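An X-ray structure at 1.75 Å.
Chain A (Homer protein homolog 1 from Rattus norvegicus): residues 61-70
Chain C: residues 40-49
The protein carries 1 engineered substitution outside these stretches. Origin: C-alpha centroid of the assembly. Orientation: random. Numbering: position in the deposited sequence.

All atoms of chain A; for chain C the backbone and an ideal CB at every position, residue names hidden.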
# COMPACT_ATOMS: atom_id res chain seq x y z
N LEU A 61 -6.54 -8.89 -3.40
CA LEU A 61 -7.62 -8.56 -2.50
C LEU A 61 -8.72 -7.78 -3.25
O LEU A 61 -9.91 -8.11 -3.18
CB LEU A 61 -7.10 -7.72 -1.32
CG LEU A 61 -8.18 -7.42 -0.27
CD1 LEU A 61 -7.55 -7.31 1.10
CD2 LEU A 61 -8.98 -6.15 -0.58
N ARG A 62 -8.29 -6.75 -3.97
CA ARG A 62 -9.22 -5.93 -4.75
C ARG A 62 -9.98 -6.83 -5.73
O ARG A 62 -11.20 -6.71 -5.88
CB ARG A 62 -8.45 -4.84 -5.50
CG ARG A 62 -9.34 -3.84 -6.28
CD ARG A 62 -9.70 -4.30 -7.72
NE ARG A 62 -8.53 -4.77 -8.45
CZ ARG A 62 -7.54 -3.98 -8.88
NH1 ARG A 62 -7.58 -2.67 -8.69
NH2 ARG A 62 -6.52 -4.51 -9.54
N ASP A 63 -9.26 -7.73 -6.40
CA ASP A 63 -9.90 -8.62 -7.38
C ASP A 63 -10.94 -9.51 -6.73
O ASP A 63 -12.00 -9.77 -7.30
CB ASP A 63 -8.86 -9.45 -8.14
CG ASP A 63 -8.02 -8.61 -9.08
OD1 ASP A 63 -8.41 -7.44 -9.37
OD2 ASP A 63 -6.95 -9.10 -9.52
N ASN A 64 -10.64 -9.94 -5.51
CA ASN A 64 -11.56 -10.79 -4.77
C ASN A 64 -12.82 -10.02 -4.31
O ASN A 64 -13.93 -10.58 -4.28
CB ASN A 64 -10.85 -11.42 -3.59
CG ASN A 64 -9.92 -12.57 -4.00
OD1 ASN A 64 -10.04 -13.14 -5.09
ND2 ASN A 64 -9.00 -12.93 -3.11
N LEU A 65 -12.65 -8.74 -3.96
CA LEU A 65 -13.77 -7.90 -3.57
C LEU A 65 -14.66 -7.72 -4.79
O LEU A 65 -15.90 -7.84 -4.70
CB LEU A 65 -13.30 -6.52 -3.04
CG LEU A 65 -14.35 -5.46 -2.70
CD1 LEU A 65 -15.41 -6.00 -1.72
CD2 LEU A 65 -13.67 -4.22 -2.12
N ALA A 66 -14.04 -7.46 -5.94
CA ALA A 66 -14.79 -7.25 -7.19
C ALA A 66 -15.59 -8.51 -7.56
O ALA A 66 -16.74 -8.41 -7.99
CB ALA A 66 -13.85 -6.83 -8.34
N LYS A 67 -15.00 -9.68 -7.33
CA LYS A 67 -15.67 -10.96 -7.60
C LYS A 67 -16.89 -11.14 -6.70
O LYS A 67 -17.93 -11.64 -7.14
CB LYS A 67 -14.72 -12.13 -7.41
CG LYS A 67 -13.62 -12.23 -8.47
CD LYS A 67 -13.05 -13.64 -8.56
CE LYS A 67 -11.66 -13.66 -9.19
NZ LYS A 67 -11.46 -12.66 -10.29
N LEU A 68 -16.77 -10.71 -5.45
CA LEU A 68 -17.83 -10.86 -4.45
C LEU A 68 -19.00 -9.98 -4.85
O LEU A 68 -20.15 -10.36 -4.67
CB LEU A 68 -17.35 -10.47 -3.05
CG LEU A 68 -18.27 -10.73 -1.83
CD1 LEU A 68 -18.49 -12.23 -1.60
CD2 LEU A 68 -17.72 -10.10 -0.56
N LEU A 69 -18.69 -8.80 -5.36
CA LEU A 69 -19.69 -7.82 -5.75
C LEU A 69 -20.29 -8.19 -7.11
O LEU A 69 -21.18 -7.50 -7.61
CB LEU A 69 -19.09 -6.41 -5.75
CG LEU A 69 -18.61 -5.84 -4.41
CD1 LEU A 69 -18.10 -4.41 -4.60
CD2 LEU A 69 -19.69 -5.87 -3.34
N GLU A 70 -19.79 -9.28 -7.69
CA GLU A 70 -20.27 -9.84 -8.97
C GLU A 70 -20.18 -8.82 -10.09
O GLU A 70 -19.19 -8.09 -10.16
CB GLU A 70 -21.67 -10.45 -8.84
CG GLU A 70 -21.70 -11.67 -7.91
CD GLU A 70 -23.03 -11.85 -7.20
OE1 GLU A 70 -23.97 -11.05 -7.44
OE2 GLU A 70 -23.14 -12.80 -6.40
N UNK C 40 -26.43 -1.94 0.19
CA UNK C 40 -25.17 -2.46 0.75
C UNK C 40 -24.17 -2.68 -0.40
O UNK C 40 -23.06 -2.15 -0.33
CB UNK C 40 -25.41 -3.76 1.52
N UNK C 41 -24.58 -3.38 -1.46
CA UNK C 41 -23.70 -3.68 -2.59
C UNK C 41 -23.20 -2.41 -3.29
O UNK C 41 -22.00 -2.28 -3.55
CB UNK C 41 -24.43 -4.57 -3.60
N UNK C 42 -24.10 -1.47 -3.57
CA UNK C 42 -23.69 -0.17 -4.15
C UNK C 42 -22.66 0.60 -3.30
O UNK C 42 -21.70 1.21 -3.84
CB UNK C 42 -24.93 0.71 -4.34
N UNK C 43 -22.82 0.58 -1.99
CA UNK C 43 -21.90 1.32 -1.13
C UNK C 43 -20.51 0.67 -1.13
O UNK C 43 -19.48 1.35 -1.04
CB UNK C 43 -22.45 1.39 0.30
N UNK C 44 -20.50 -0.66 -1.25
CA UNK C 44 -19.23 -1.38 -1.34
C UNK C 44 -18.55 -1.17 -2.70
O UNK C 44 -17.31 -1.16 -2.79
CB UNK C 44 -19.46 -2.87 -1.10
N UNK C 45 -19.35 -0.99 -3.75
CA UNK C 45 -18.77 -0.74 -5.07
C UNK C 45 -18.01 0.56 -5.07
O UNK C 45 -16.97 0.68 -5.71
CB UNK C 45 -19.85 -0.72 -6.15
N UNK C 46 -18.52 1.55 -4.34
CA UNK C 46 -17.79 2.81 -4.17
C UNK C 46 -16.45 2.57 -3.49
O UNK C 46 -15.40 3.06 -3.96
CB UNK C 46 -18.62 3.81 -3.36
N UNK C 47 -16.50 1.83 -2.37
CA UNK C 47 -15.26 1.39 -1.68
C UNK C 47 -14.23 0.65 -2.56
O UNK C 47 -13.01 0.88 -2.44
CB UNK C 47 -15.64 0.47 -0.52
N UNK C 48 -14.72 -0.21 -3.45
CA UNK C 48 -13.90 -0.97 -4.39
C UNK C 48 -13.21 -0.02 -5.37
O UNK C 48 -12.03 -0.16 -5.69
CB UNK C 48 -14.75 -1.99 -5.14
N UNK C 49 -13.96 0.96 -5.85
CA UNK C 49 -13.41 1.93 -6.80
C UNK C 49 -12.35 2.85 -6.21
O UNK C 49 -11.34 3.16 -6.85
CB UNK C 49 -14.54 2.78 -7.37

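The two helices run nearly antiparallel, with 158° between their N-to-C directions and a closest axial approach of 10.3 Å. That spacing leaves room for side chains of moderate size between the backbones, and the visible leucines of chain A already fill part of it.

Position 40 has helical backbone angles (-59/-51), and its ideal CB has no atom of the chain A stretch within 5.5 Å. Chain A therefore sets no preference; the residue is F40(C), which makes no contact here.

At position 41 the CA-to-CB bond points sideways, and the ideal CB lies 4.9 Å from CD2 of L69(A). A long chain with an aliphatic stem, or a medium apolar one, could flank that leucine. The deposited R41(C) has its side chain no nearer than 4.8 Å; its backbone O is 4.3 Å from CD2 of L69(A).

Position 42 points away and position 43 is out of reach. Both tolerate polar groups as far as chain A is concerned, and they are S42(C) and N43(C).

Position 44 points toward chain A. Its ideal CB is 3.8 Å from CD2 of L69(A) and 5.2 Å from CD1 of L65(A), so the surroundings are methyl groups with no polar partner among these nearest atoms. Leucine, isoleucine, methionine or alanine would be chemically compatible. The residue is L44(C), chi1 m and chi2 t, and its CB packs 3.8 Å from CD2 of L69(A).

At position 45 the CA-to-CB bond is sideways, with the ideal CB 4.4 Å from CD1 of L69(A). Chain A offers two things: that methyl group and, farther out, the backbone O of L69(A), which lies beyond the end of the helix at 68. An apolar residue could use the first, and a long chain with a terminal donor could use both. K45(C) does so: its CG sits 3.7 Å from CD1 of L69(A), and its NZ donates a weak hydrogen bond to O of L69(A) at 3.5 Å.

Position 46 points away, and T46(C) makes no contact. Position 47 is sideways, its ideal CB 5.3 Å from CD2 of L65(A), near enough for an apolar residue but not demanding one; L47(C) stays 5.4 Å or more from chain A.

Position 48 points toward a site bounded by two leucines: the ideal CB is 3.9 Å from CD2 of L65(A) and 4.2 Å from CD1 of L69(A). A branched or flexible apolar residue is the natural expectation, with leucine, isoleucine and methionine all plausible. L48(C), chi1 t and chi2 p, spreads its branches: CD1 reaches CG of R62(A) at 3.6 Å, while CD2 lies 3.8 Å from both CB of A66(A) and CD1 of L69(A). This residue has 106 Å² covered by chain A, the largest share in its stretch.

Position 49 points away, leaving the choice open to polar or charged residues; it is E49(C).

Chain C, residues 40-49: FRSNLKTLLE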
# COMPACT_ATOMS: atom_id res chain seq x y z
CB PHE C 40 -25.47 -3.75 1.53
CG PHE C 40 -24.33 -4.27 2.38
CD1 PHE C 40 -23.60 -3.43 3.21
CD2 PHE C 40 -24.02 -5.62 2.39
CE1 PHE C 40 -22.55 -3.93 4.01
CE2 PHE C 40 -23.00 -6.13 3.18
CZ PHE C 40 -22.26 -5.28 4.00
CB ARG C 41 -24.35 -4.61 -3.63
CG ARG C 41 -24.67 -6.03 -3.15
CD ARG C 41 -25.02 -6.94 -4.33
NE ARG C 41 -25.85 -8.09 -3.94
CZ ARG C 41 -27.18 -8.10 -3.97
NH1 ARG C 41 -27.85 -7.00 -4.33
NH2 ARG C 41 -27.85 -9.19 -3.62
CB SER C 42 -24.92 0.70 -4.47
OG SER C 42 -25.41 1.33 -3.29
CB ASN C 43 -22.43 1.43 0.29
CG ASN C 43 -23.46 2.53 0.47
OD1 ASN C 43 -23.37 3.60 -0.14
ND2 ASN C 43 -24.43 2.29 1.35
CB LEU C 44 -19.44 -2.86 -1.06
CG LEU C 44 -19.83 -3.16 0.39
CD1 LEU C 44 -20.47 -4.54 0.49
CD2 LEU C 44 -18.63 -3.07 1.33
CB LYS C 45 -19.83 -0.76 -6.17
CG LYS C 45 -20.49 -2.10 -6.28
CD LYS C 45 -21.91 -1.99 -6.80
CE LYS C 45 -22.48 -3.36 -7.02
NZ LYS C 45 -21.73 -4.10 -8.08
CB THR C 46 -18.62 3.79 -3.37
OG1 THR C 46 -19.80 4.10 -4.14
CG2 THR C 46 -17.82 5.06 -3.06
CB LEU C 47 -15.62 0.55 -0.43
CG LEU C 47 -16.23 1.31 0.76
CD1 LEU C 47 -16.00 0.56 2.07
CD2 LEU C 47 -15.69 2.74 0.88
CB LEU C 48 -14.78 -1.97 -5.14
CG LEU C 48 -14.19 -2.71 -6.34
CD1 LEU C 48 -12.94 -3.48 -5.95
CD2 LEU C 48 -15.23 -3.59 -7.00
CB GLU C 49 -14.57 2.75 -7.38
CG GLU C 49 -15.37 1.92 -8.37
CD GLU C 49 -16.64 2.61 -8.84
OE1 GLU C 49 -17.05 3.63 -8.27
OE2 GLU C 49 -17.24 2.11 -9.80
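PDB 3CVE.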